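Local coordinates for protein GphF (Cystobacter violaceus, PDB 6MFC) that probably acts as a decarboxylase with a GNAT-type fold in the initiation of polyketide biosynthesis, at residues 43-48 with 120-125; 58-63 with 83-88; 88-93 with 148-153; 190-195 with 215-220. One frame throughout, in Å; residues are numbered along the deposited sequence.

Contact 1: 43-48 with 120-125; sequences EARCWP and DPAVRN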
loop_
_atom_site.group_PDB
_atom_site.type_symbol
_atom_site.label_atom_id
_atom_site.label_comp_id
_atom_site.label_asym_id
_atom_site.label_seq_id
_atom_site.Cartn_x
_atom_site.Cartn_y
_atom_site.Cartn_z
ATOM N N GLU A 43 -6.360 10.094 -6.118
ATOM C CA GLU A 43 -7.064 9.150 -5.256
ATOM C C GLU A 43 -8.439 8.808 -5.816
ATOM O O GLU A 43 -8.903 7.670 -5.683
ATOM C CB GLU A 43 -7.184 9.727 -3.844
ATOM C CG GLU A 43 -7.757 8.772 -2.809
ATOM C CD GLU A 43 -6.724 7.804 -2.265
ATOM O OE1 GLU A 43 -5.606 7.740 -2.820
ATOM O OE2 GLU A 43 -7.032 7.110 -1.275
ATOM N N ALA A 44 -9.102 9.777 -6.451
ATOM C CA ALA A 44 -10.447 9.533 -6.960
ATOM C C ALA A 44 -10.431 8.665 -8.212
ATOM O O ALA A 44 -11.380 7.911 -8.453
ATOM C CB ALA A 44 -11.153 10.858 -7.240
ATOM N N ARG A 45 -9.373 8.761 -9.019
ATOM C CA ARG A 45 -9.261 7.926 -10.209
ATOM C C ARG A 45 -8.852 6.498 -9.871
ATOM O O ARG A 45 -9.240 5.564 -10.582
ATOM C CB ARG A 45 -8.257 8.534 -11.190
ATOM C CG ARG A 45 -8.728 9.817 -11.845
ATOM C CD ARG A 45 -7.617 10.459 -12.662
ATOM N NE ARG A 45 -8.061 10.804 -14.009
ATOM C CZ ARG A 45 -7.834 10.056 -15.085
ATOM N NH1 ARG A 45 -7.159 8.919 -14.974
ATOM N NH2 ARG A 45 -8.276 10.444 -16.272
ATOM N N CYS A 46 -8.077 6.305 -8.803
ATOM C CA CYS A 46 -7.576 4.970 -8.502
ATOM C C CYS A 46 -8.562 4.145 -7.685
ATOM O O CYS A 46 -8.540 2.912 -7.766
ATOM C CB CYS A 46 -6.242 5.067 -7.767
ATOM S SG CYS A 46 -4.926 5.853 -8.722
ATOM N N TRP A 47 -9.436 4.789 -6.912
ATOM C CA TRP A 47 -10.303 4.063 -6.000
ATOM C C TRP A 47 -11.747 4.526 -6.131
ATOM O O TRP A 47 -12.005 5.714 -6.366
ATOM C CB TRP A 47 -9.840 4.249 -4.549
ATOM C CG TRP A 47 -8.438 3.802 -4.314
ATOM C CD1 TRP A 47 -7.313 4.573 -4.359
ATOM C CD2 TRP A 47 -8.005 2.475 -4.001
ATOM N NE1 TRP A 47 -6.205 3.806 -4.089
ATOM C CE2 TRP A 47 -6.604 2.514 -3.867
ATOM C CE3 TRP A 47 -8.668 1.257 -3.822
ATOM C CZ2 TRP A 47 -5.852 1.381 -3.559
ATOM C CZ3 TRP A 47 -7.922 0.134 -3.516
ATOM C CH2 TRP A 47 -6.528 0.204 -3.388
ATOM N N PRO A 48 -12.706 3.615 -5.987
ATOM C CA PRO A 48 -14.107 4.030 -5.887
ATOM C C PRO A 48 -14.370 4.726 -4.560
ATOM O O PRO A 48 -13.587 4.632 -3.612
ATOM C CB PRO A 48 -14.878 2.710 -5.986
ATOM C CG PRO A 48 -13.911 1.682 -5.504
ATOM C CD PRO A 48 -12.551 2.151 -5.934
ATOM N N ASP A 120 -2.078 6.142 -11.668
ATOM C CA ASP A 120 -3.255 6.503 -12.447
ATOM C C ASP A 120 -3.622 5.363 -13.392
ATOM O O ASP A 120 -2.738 4.812 -14.063
ATOM C CB ASP A 120 -2.996 7.788 -13.233
ATOM C CG ASP A 120 -4.264 8.387 -13.819
ATOM O OD1 ASP A 120 -4.937 7.712 -14.626
ATOM O OD2 ASP A 120 -4.592 9.540 -13.468
ATOM N N PRO A 121 -4.896 4.967 -13.459
ATOM C CA PRO A 121 -5.277 3.859 -14.351
ATOM C C PRO A 121 -4.981 4.117 -15.818
ATOM O O PRO A 121 -4.921 3.158 -16.598
ATOM C CB PRO A 121 -6.785 3.713 -14.105
ATOM C CG PRO A 121 -7.001 4.284 -12.742
ATOM C CD PRO A 121 -6.020 5.413 -12.618
ATOM N N ALA A 122 -4.795 5.373 -16.223
ATOM C CA ALA A 122 -4.490 5.683 -17.613
ATOM C C ALA A 122 -3.022 5.473 -17.965
ATOM O O ALA A 122 -2.675 5.534 -19.149
ATOM C CB ALA A 122 -4.888 7.126 -17.930
ATOM N N VAL A 123 -2.160 5.227 -16.980
ATOM C CA VAL A 123 -0.731 5.065 -17.231
ATOM C C VAL A 123 -0.273 3.702 -16.728
ATOM O O VAL A 123 0.821 3.569 -16.169
ATOM C CB VAL A 123 0.082 6.195 -16.571
ATOM C CG1 VAL A 123 1.369 6.447 -17.341
ATOM C CG2 VAL A 123 -0.744 7.468 -16.474
ATOM N N ARG A 124 -1.106 2.676 -16.921
ATOM C CA ARG A 124 -0.747 1.342 -16.452
ATOM C C ARG A 124 0.269 0.669 -17.365
ATOM O O ARG A 124 1.093 -0.122 -16.890
ATOM C CB ARG A 124 -1.998 0.468 -16.323
ATOM C CG ARG A 124 -2.972 0.934 -15.254
ATOM C CD ARG A 124 -2.252 1.230 -13.946
ATOM N NE ARG A 124 -3.168 1.705 -12.913
ATOM C CZ ARG A 124 -3.562 0.982 -11.870
ATOM N NH1 ARG A 124 -3.113 -0.256 -11.709
ATOM N NH2 ARG A 124 -4.399 1.500 -10.981
ATOM N N ASN A 125 0.235 0.969 -18.664
ATOM C CA ASN A 125 1.167 0.341 -19.593
ATOM C C ASN A 125 2.603 0.799 -19.374
ATOM O O ASN A 125 3.529 0.135 -19.850
ATOM C CB ASN A 125 0.749 0.621 -21.038
ATOM C CG ASN A 125 0.735 2.101 -21.367
ATOM O OD1 ASN A 125 0.233 2.916 -20.594
ATOM N ND2 ASN A 125 1.289 2.455 -22.521
#

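Contact 2: 58-63 with 83-88; sequences LLRRVT and YAQRIA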
loop_
_atom_site.group_PDB
_atom_site.type_symbol
_atom_site.label_atom_id
_atom_site.label_comp_id
_atom_site.label_asym_id
_atom_site.label_seq_id
_atom_site.Cartn_x
_atom_site.Cartn_y
_atom_site.Cartn_z
ATOM N N LEU A 58 -5.133 12.281 3.538
ATOM C CA LEU A 58 -4.023 12.484 2.614
ATOM C C LEU A 58 -3.090 13.579 3.110
ATOM O O LEU A 58 -1.867 13.475 2.968
ATOM C CB LEU A 58 -4.549 12.812 1.217
ATOM C CG LEU A 58 -5.172 11.633 0.465
ATOM C CD1 LEU A 58 -5.496 12.016 -0.972
ATOM C CD2 LEU A 58 -4.247 10.425 0.512
ATOM N N LEU A 59 -3.649 14.636 3.705
ATOM C CA LEU A 59 -2.806 15.661 4.310
ATOM C C LEU A 59 -2.111 15.132 5.557
ATOM O O LEU A 59 -0.954 15.478 5.823
ATOM C CB LEU A 59 -3.635 16.897 4.644
ATOM C CG LEU A 59 -2.873 18.069 5.263
ATOM C CD1 LEU A 59 -1.945 18.706 4.240
ATOM C CD2 LEU A 59 -3.833 19.093 5.837
ATOM N N ARG A 60 -2.800 14.287 6.329
ATOM C CA ARG A 60 -2.212 13.728 7.542
ATOM C C ARG A 60 -0.955 12.926 7.230
ATOM O O ARG A 60 0.018 12.964 7.990
ATOM C CB ARG A 60 -3.234 12.850 8.263
ATOM C CG ARG A 60 -2.814 12.446 9.665
ATOM C CD ARG A 60 -3.234 11.022 9.997
ATOM N NE ARG A 60 -2.471 10.028 9.244
ATOM C CZ ARG A 60 -1.227 9.661 9.541
ATOM N NH1 ARG A 60 -0.598 10.212 10.572
ATOM N NH2 ARG A 60 -0.606 8.749 8.805
ATOM N N ARG A 61 -0.956 12.193 6.114
ATOM C CA ARG A 61 0.201 11.373 5.762
ATOM C C ARG A 61 1.389 12.236 5.353
ATOM O O ARG A 61 2.512 12.033 5.831
ATOM C CB ARG A 61 -0.164 10.409 4.634
ATOM C CG ARG A 61 -1.325 9.486 4.946
ATOM C CD ARG A 61 -1.710 8.676 3.723
ATOM N NE ARG A 61 -2.913 7.884 3.954
ATOM C CZ ARG A 61 -3.483 7.113 3.035
ATOM N NH1 ARG A 61 -2.959 7.030 1.820
ATOM N NH2 ARG A 61 -4.578 6.425 3.329
ATOM N N VAL A 62 1.160 13.200 4.459
ATOM C CA VAL A 62 2.260 13.994 3.921
ATOM C C VAL A 62 2.904 14.838 5.013
ATOM O O VAL A 62 4.128 15.017 5.031
ATOM C CB VAL A 62 1.765 14.858 2.747
ATOM C CG1 VAL A 62 2.878 15.757 2.236
ATOM C CG2 VAL A 62 1.237 13.970 1.631
ATOM N N THR A 63 2.105 15.358 5.944
ATOM C CA THR A 63 2.644 16.217 6.991
ATOM C C THR A 63 3.220 15.437 8.167
ATOM O O THR A 63 4.056 15.981 8.898
ATOM C CB THR A 63 1.561 17.173 7.486
ATOM O OG1 THR A 63 0.477 16.423 8.051
ATOM C CG2 THR A 63 1.041 18.020 6.332
ATOM N N TYR A 83 2.621 6.692 -0.050
ATOM C CA TYR A 83 2.629 7.181 1.319
ATOM C C TYR A 83 3.240 6.131 2.235
ATOM O O TYR A 83 3.079 4.926 2.017
ATOM C CB TYR A 83 1.216 7.521 1.793
ATOM C CG TYR A 83 0.437 8.378 0.823
ATOM C CD1 TYR A 83 0.487 9.763 0.897
ATOM C CD2 TYR A 83 -0.351 7.802 -0.162
ATOM C CE1 TYR A 83 -0.227 10.551 0.014
ATOM C CE2 TYR A 83 -1.069 8.581 -1.050
ATOM C CZ TYR A 83 -1.004 9.956 -0.958
ATOM O OH TYR A 83 -1.717 10.736 -1.840
ATOM N N ALA A 84 3.939 6.594 3.269
ATOM C CA ALA A 84 4.574 5.677 4.202
ATOM C C ALA A 84 4.826 6.387 5.524
ATOM O O ALA A 84 4.997 7.608 5.568
ATOM C CB ALA A 84 5.887 5.121 3.640
ATOM N N GLN A 85 4.842 5.603 6.599
ATOM C CA GLN A 85 5.211 6.097 7.916
ATOM C C GLN A 85 6.046 5.035 8.614
ATOM O O GLN A 85 5.959 3.845 8.305
ATOM C CB GLN A 85 3.987 6.458 8.769
ATOM C CG GLN A 85 3.163 5.274 9.243
ATOM C CD GLN A 85 1.942 5.697 10.038
ATOM O OE1 GLN A 85 1.636 6.886 10.140
ATOM N NE2 GLN A 85 1.237 4.725 10.607
ATOM N N ARG A 86 6.866 5.484 9.558
ATOM C CA ARG A 86 7.783 4.607 10.273
ATOM C C ARG A 86 7.106 4.104 11.542
ATOM O O ARG A 86 6.678 4.906 12.381
ATOM C CB ARG A 86 9.079 5.348 10.599
ATOM C CG ARG A 86 10.225 4.459 11.040
ATOM C CD ARG A 86 11.543 5.209 10.953
ATOM N NE ARG A 86 12.687 4.351 11.244
ATOM C CZ ARG A 86 13.950 4.690 11.009
ATOM N NH1 ARG A 86 14.233 5.869 10.472
ATOM N NH2 ARG A 86 14.930 3.849 11.304
ATOM N N ILE A 87 6.996 2.783 11.675
ATOM C CA ILE A 87 6.376 2.183 12.852
ATOM C C ILE A 87 7.386 1.283 13.550
ATOM O O ILE A 87 8.530 1.151 13.100
ATOM C CB ILE A 87 5.100 1.404 12.480
ATOM C CG1 ILE A 87 5.449 0.162 11.663
ATOM C CG2 ILE A 87 4.138 2.292 11.709
ATOM C CD1 ILE A 87 4.240 -0.640 11.225
ATOM N N ALA A 88 6.968 0.656 14.651
ATOM C CA ALA A 88 7.884 -0.146 15.456
ATOM C C ALA A 88 8.432 -1.327 14.661
ATOM O O ALA A 88 9.650 -1.486 14.516
ATOM C CB ALA A 88 7.179 -0.627 16.725
#

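Contact 3: 88-93 with 148-153; sequences AGPAAL and NVVGVS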
loop_
_atom_site.group_PDB
_atom_site.type_symbol
_atom_site.label_atom_id
_atom_site.label_comp_id
_atom_site.label_asym_id
_atom_site.label_seq_id
_atom_site.Cartn_x
_atom_site.Cartn_y
_atom_site.Cartn_z
ATOM N N ALA A 88 6.968 0.656 14.651
ATOM C CA ALA A 88 7.884 -0.146 15.456
ATOM C C ALA A 88 8.432 -1.327 14.661
ATOM O O ALA A 88 9.650 -1.486 14.516
ATOM C CB ALA A 88 7.179 -0.627 16.725
ATOM N N GLY A 89 7.544 -2.169 14.141
ATOM C CA GLY A 89 7.951 -3.317 13.368
ATOM C C GLY A 89 6.779 -4.001 12.696
ATOM O O GLY A 89 5.639 -3.533 12.757
ATOM N N PRO A 90 7.045 -5.128 12.028
ATOM C CA PRO A 90 5.949 -5.867 11.381
ATOM C C PRO A 90 4.901 -6.373 12.357
ATOM O O PRO A 90 3.734 -6.529 11.973
ATOM C CB PRO A 90 6.674 -7.028 10.683
ATOM C CG PRO A 90 8.088 -6.560 10.530
ATOM C CD PRO A 90 8.362 -5.715 11.735
ATOM N N ALA A 91 5.278 -6.633 13.610
ATOM C CA ALA A 91 4.319 -7.126 14.590
ATOM C C ALA A 91 3.330 -6.053 15.028
ATOM O O ALA A 91 2.279 -6.387 15.585
ATOM C CB ALA A 91 5.054 -7.684 15.809
ATOM N N ALA A 92 3.635 -4.778 14.782
ATOM C CA ALA A 92 2.758 -3.696 15.210
ATOM C C ALA A 92 1.442 -3.656 14.442
ATOM O O ALA A 92 0.525 -2.943 14.862
ATOM C CB ALA A 92 3.476 -2.353 15.069
ATOM N N LEU A 93 1.326 -4.398 13.344
ATOM C CA LEU A 93 0.125 -4.400 12.522
ATOM C C LEU A 93 -0.925 -5.394 12.999
ATOM O O LEU A 93 -1.988 -5.492 12.376
ATOM C CB LEU A 93 0.485 -4.711 11.068
ATOM C CG LEU A 93 1.487 -3.785 10.382
ATOM C CD1 LEU A 93 2.272 -4.571 9.353
ATOM C CD2 LEU A 93 0.773 -2.614 9.729
ATOM N N ASN A 148 12.585 -3.362 7.455
ATOM C CA ASN A 148 11.571 -3.973 6.609
ATOM C C ASN A 148 10.633 -2.903 6.076
ATOM O O ASN A 148 10.388 -1.885 6.730
ATOM C CB ASN A 148 10.761 -5.034 7.364
ATOM C CG ASN A 148 11.603 -6.212 7.797
ATOM O OD1 ASN A 148 11.758 -7.183 7.058
ATOM N ND2 ASN A 148 12.152 -6.135 9.005
ATOM N N VAL A 149 10.114 -3.147 4.879
ATOM C CA VAL A 149 9.028 -2.368 4.302
ATOM C C VAL A 149 7.804 -3.269 4.299
ATOM O O VAL A 149 7.759 -4.267 3.570
ATOM C CB VAL A 149 9.359 -1.871 2.888
ATOM C CG1 VAL A 149 8.196 -1.065 2.322
ATOM C CG2 VAL A 149 10.632 -1.046 2.901
ATOM N N VAL A 150 6.815 -2.941 5.124
ATOM C CA VAL A 150 5.633 -3.772 5.279
ATOM C C VAL A 150 4.402 -2.962 4.891
ATOM O O VAL A 150 4.461 -1.749 4.690
ATOM C CB VAL A 150 5.494 -4.331 6.706
ATOM C CG1 VAL A 150 6.801 -4.969 7.158
ATOM C CG2 VAL A 150 5.073 -3.232 7.654
ATOM N N GLY A 151 3.277 -3.659 4.789
ATOM C CA GLY A 151 2.018 -3.027 4.442
ATOM C C GLY A 151 0.898 -4.040 4.501
ATOM O O GLY A 151 1.126 -5.250 4.565
ATOM N N VAL A 152 -0.322 -3.522 4.486
ATOM C CA VAL A 152 -1.528 -4.339 4.490
ATOM C C VAL A 152 -2.123 -4.253 3.091
ATOM O O VAL A 152 -2.806 -3.281 2.749
ATOM C CB VAL A 152 -2.527 -3.890 5.562
ATOM C CG1 VAL A 152 -3.784 -4.740 5.502
ATOM C CG2 VAL A 152 -1.891 -3.973 6.940
ATOM N N SER A 153 -1.861 -5.270 2.274
ATOM C CA SER A 153 -2.337 -5.298 0.899
ATOM C C SER A 153 -3.779 -5.805 0.865
ATOM O O SER A 153 -4.456 -5.905 1.892
ATOM C CB SER A 153 -1.406 -6.149 0.038
ATOM O OG SER A 153 -1.854 -6.203 -1.304
#

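Contact 4: 190-195 with 215-220; sequences HGARIG and VIHALR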
loop_
_atom_site.group_PDB
_atom_site.type_symbol
_atom_site.label_atom_id
_atom_site.label_comp_id
_atom_site.label_asym_id
_atom_site.label_seq_id
_atom_site.Cartn_x
_atom_site.Cartn_y
_atom_site.Cartn_z
ATOM N N HIS A 190 7.776 -8.970 -6.320
ATOM C CA HIS A 190 9.012 -8.244 -6.059
ATOM C C HIS A 190 9.839 -8.898 -4.959
ATOM O O HIS A 190 11.068 -8.766 -4.956
ATOM C CB HIS A 190 8.704 -6.784 -5.715
ATOM C CG HIS A 190 8.421 -5.934 -6.916
ATOM N ND1 HIS A 190 7.209 -5.950 -7.573
ATOM C CD2 HIS A 190 9.203 -5.059 -7.593
ATOM C CE1 HIS A 190 7.253 -5.115 -8.596
ATOM N NE2 HIS A 190 8.451 -4.561 -8.631
ATOM N N GLY A 191 9.201 -9.614 -4.036
ATOM C CA GLY A 191 9.937 -10.331 -3.013
ATOM C C GLY A 191 9.282 -10.316 -1.648
ATOM O O GLY A 191 9.885 -10.745 -0.659
ATOM N N ALA A 192 8.047 -9.829 -1.577
ATOM C CA ALA A 192 7.338 -9.762 -0.309
ATOM C C ALA A 192 6.799 -11.130 0.079
ATOM O O ALA A 192 6.264 -11.865 -0.755
ATOM C CB ALA A 192 6.188 -8.760 -0.383
ATOM N N ARG A 193 6.949 -11.469 1.353
ATOM C CA ARG A 193 6.333 -12.655 1.923
ATOM C C ARG A 193 5.091 -12.251 2.707
ATOM O O ARG A 193 5.024 -11.162 3.283
ATOM C CB ARG A 193 7.311 -13.403 2.832
ATOM C CG ARG A 193 7.736 -12.621 4.062
ATOM C CD ARG A 193 8.618 -13.454 4.972
ATOM N NE ARG A 193 8.779 -12.830 6.280
ATOM C CZ ARG A 193 7.929 -12.991 7.289
ATOM N NH1 ARG A 193 6.857 -13.757 7.138
ATOM N NH2 ARG A 193 8.149 -12.386 8.448
ATOM N N ILE A 194 4.095 -13.136 2.714
ATOM C CA ILE A 194 2.861 -12.863 3.439
ATOM C C ILE A 194 3.110 -13.016 4.933
ATOM O O ILE A 194 3.715 -13.998 5.384
ATOM C CB ILE A 194 1.741 -13.792 2.953
ATOM C CG1 ILE A 194 1.402 -13.481 1.494
ATOM C CG2 ILE A 194 0.509 -13.653 3.830
ATOM C CD1 ILE A 194 0.412 -14.436 0.879
ATOM N N GLY A 195 2.652 -12.036 5.712
ATOM C CA GLY A 195 2.844 -12.043 7.147
ATOM C C GLY A 195 1.601 -12.273 7.975
ATOM O O GLY A 195 1.666 -12.155 9.206
ATOM N N VAL A 215 1.926 -7.904 3.987
ATOM C CA VAL A 215 3.085 -8.237 3.169
ATOM C C VAL A 215 4.317 -7.630 3.823
ATOM O O VAL A 215 4.255 -6.556 4.432
ATOM C CB VAL A 215 2.925 -7.744 1.714
ATOM C CG1 VAL A 215 1.741 -8.427 1.051
ATOM C CG2 VAL A 215 2.756 -6.235 1.671
ATOM N N ILE A 216 5.443 -8.332 3.714
ATOM C CA ILE A 216 6.691 -7.912 4.343
ATOM C C ILE A 216 7.797 -7.962 3.301
ATOM O O ILE A 216 8.085 -9.030 2.746
ATOM C CB ILE A 216 7.055 -8.788 5.554
ATOM C CG1 ILE A 216 5.953 -8.729 6.614
ATOM C CG2 ILE A 216 8.383 -8.345 6.145
ATOM C CD1 ILE A 216 6.234 -9.583 7.827
ATOM N N HIS A 217 8.418 -6.813 3.037
ATOM C CA HIS A 217 9.571 -6.720 2.143
ATOM C C HIS A 217 10.827 -6.666 3.005
ATOM O O HIS A 217 11.219 -5.597 3.481
ATOM C CB HIS A 217 9.479 -5.494 1.239
ATOM C CG HIS A 217 8.432 -5.593 0.173
ATOM N ND1 HIS A 217 8.695 -6.095 -1.084
ATOM C CD2 HIS A 217 7.127 -5.235 0.169
ATOM C CE1 HIS A 217 7.594 -6.049 -1.814
ATOM N NE2 HIS A 217 6.628 -5.532 -1.076
ATOM N N ALA A 218 11.451 -7.821 3.216
ATOM C CA ALA A 218 12.738 -7.848 3.896
ATOM C C ALA A 218 13.770 -7.069 3.089
ATOM O O ALA A 218 13.728 -7.032 1.857
ATOM C CB ALA A 218 13.206 -9.289 4.104
ATOM N N LEU A 219 14.703 -6.433 3.797
ATOM C CA LEU A 219 15.678 -5.561 3.158
ATOM C C LEU A 219 17.101 -6.097 3.189
ATOM O O LEU A 219 17.952 -5.579 2.459
ATOM C CB LEU A 219 15.655 -4.170 3.808
ATOM C CG LEU A 219 14.344 -3.391 3.692
ATOM C CD1 LEU A 219 14.523 -1.965 4.181
ATOM C CD2 LEU A 219 13.822 -3.408 2.263
ATOM N N ARG A 220 17.391 -7.104 4.008
ATOM C CA ARG A 220 18.751 -7.623 4.118
ATOM C C ARG A 220 18.770 -9.148 4.099
ATOM O O ARG A 220 18.191 -9.800 4.969
ATOM C CB ARG A 220 19.419 -7.099 5.392
ATOM C CG ARG A 220 19.362 -5.585 5.528
ATOM C CD ARG A 220 20.033 -5.088 6.793
ATOM N NE ARG A 220 19.764 -3.669 7.004
ATOM C CZ ARG A 220 20.411 -2.685 6.387
ATOM N NH1 ARG A 220 21.372 -2.964 5.516
ATOM N NH2 ARG A 220 20.097 -1.423 6.640
#

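Contact 1: 43-48 with 120-125
R45 and D120 form a salt bridge between the last turn of helix 36-46 and the loop that leads from strand 111-119 into helix 128-140. In GNAT acetyltransferases the corresponding loop commonly receives the coenzyme A pyrophosphate; whether it does so here is not established. R45 NH1 meets D120 OD1 at 2.6 Å, at the edge of the guanidinium, and D120 OD2 lies 3.0 Å from the same nitrogen. The guanidinium and carboxylate planes are turned 40° apart. A turn about the R45 CG-CD bond (chi3 130°) brings the guanidinium across to the aspartate. D120 OD1 also accepts from A122 N at 2.8 Å through its anti lone pair, which makes an Asx turn. V123 N bonds back to D120 O at 3.0 Å and closes a tight backbone turn. R124 NE also reaches D120 O, but this bond is weak. The P121 ring packs against the helix end. P121 CG lies 3.4 Å from R45 O, and P121 CD is 4.1 Å from C46 SG. Nearby, W47 NE1 bonds to N118 OD1, which ties the residue after the helix to strand 111-119. The contact lies at the surface, although D120 itself is buried. The arrangement belongs to the junction of the first helix and the loop between the fourth strand and the helix after it in a GNAT fold.

Contact 2: 58-63 with 83-88
R61 and Y83 make a cation-pi contact between helix 55-64 and strand 77-87. R61 CZ lies 4.9 Å from the centroid of the Y83 ring, 25° off the ring normal, and so over the face. The guanidinium is not stacked flat. Its plane stands 75° from the ring and it turns an edge to it, with R61 NH1 3.4 Å from Y83 CD2. The R61 chain is extended, and its CD rests 3.6 Å from Y83 CG. R61 NE forms a salt bridge with E57, so the charge has a stronger partner one turn earlier on the helix. A bound glycerol, probably from the crystallisation liquor, lies close to this side chain.

Two apolar groups also meet the ring. L58 CD2 approaches obliquely near the hydroxyl end, 3.6 Å from Y83 CZ. V62 CG2 comes to the ring edge, 4.1 Å from Y83 CE1.

The polar contact is a hydrogen bond from R60 NH2 to Q85 OE1, at 3.2 Å. The donor sits above the amide plane, 44° out of it, and so is not on a lone pair. The two side chains cross at about a right angle. Q85 NE2 is bonded to L101 O and Q113 OE1, which fixes the rotation of the amide. R60 NE pairs with E57 as well.

The axes of the two segments approach to 8.3 Å. This is the packing of the second GNAT helix on the third strand of the central sheet.

Contact 3: 88-93 with 148-153
L93 and P90 pack on V150 and V152, and the contact is carried by apolar side chains. V150 is the centre, because its two methyl groups go to different partners. V150 CG2 meets L93 CD1 at 3.5 Å. V150 CG1 meets P90 CG at 3.9 Å. The torsion at V150 (chi1 -50°) sets CG1 beside the backbone N and CG2 between N and the carbonyl carbon, and this spreads the methyls between the proline ring and the leucine. L93 also branches to two valines. L93 CD2 reaches V152 CG2 at 4.1 Å. L93 lies alongside each valine and points the opposite way, whereas P90 and V150 meet at about a right angle. At the far end the amide of N148 borders the proline, with ND2 4.4 Å from P90 CG.

Backbone bonds act within the loop rather than across the contact. A92 N bonds to G89 O at 3.1 Å, and L93 N makes a weak bond to P90 O. They form a short 3-10 segment, which turns P90 and L93 to face the strand.

Strand 148-153 lies between strands 111-119 and 212-218. The loop after strand 77-87 rests across these three strands: P90 touches A111 and I216, and L93 touches Q113 and I214. V149 points to the other side of the sheet, where it packs on L137 and A140 of helix 128-140.

Contact 4: 190-195 with 215-220
R193 and I216 pair in the antiparallel strands 193-198 and 212-218, the sixth and seventh strands of the GNAT sheet, with 193-198 at its edge. They form a hydrogen-bonded pair. R193 N donates to I216 O at 3.0 Å, and I216 N donates to R193 O at 2.9 Å. I194 and V215 follow as a non-hydrogen-bonded pair. The axes of strands 193-195 and 215-218 run at 129°, well away from exactly antiparallel. Beyond the pair, A192 CA comes 3.2 Å from I216 O in a CA-H...O contact.

The side chains of R193 and I216 lie alongside each other and point the same way. R193 has chi1 64° and then runs extended from CG to NE. This carries the guanidinium over the end of the isoleucine, and I216 CD1 sits on one of its faces, 3.5 Å from R193 NH2.

On the side of V215, A192 CB is 4.0 Å from V215 CB. The same methyl group meets H217. G191, at the end of helix 182-190, has a positive phi and turns the chain from the helix into the strand. H190 ND1 bonds back to F186 O in that helix. H217 NE2 bonds to H187 ND1 in the same helix, which holds the H217 ring. A192 CB lies over one face of the H217 ring, offset toward its rim, 3.4 Å from the centroid, in a CH-pi contact.

Contacts 2, 3 and 4 all reach the central sheet. Contacts 3 and 4 are the closest pair, with centres about 10 Å apart. Their neighbouring strands share probable hydrogen bonds, V149 O to H217 N (2.7 Å) and G151 O to V215 N (2.8 Å). Contacts 2 and 3 share A88, and I87 CD1 packs on L93 CD2. The helical segments of contacts 1 and 2 lie on successive helices and touch through E43 CB and L58 CD1 at 4.0 Å. Contact 1 lies across the chain's centre from contacts 3 and 4, about 25 Å between centres. Pentaethylene glycol, probably from the crystallisation liquor, is bound about 6 and 5 Å from the V152 and V215 side chains.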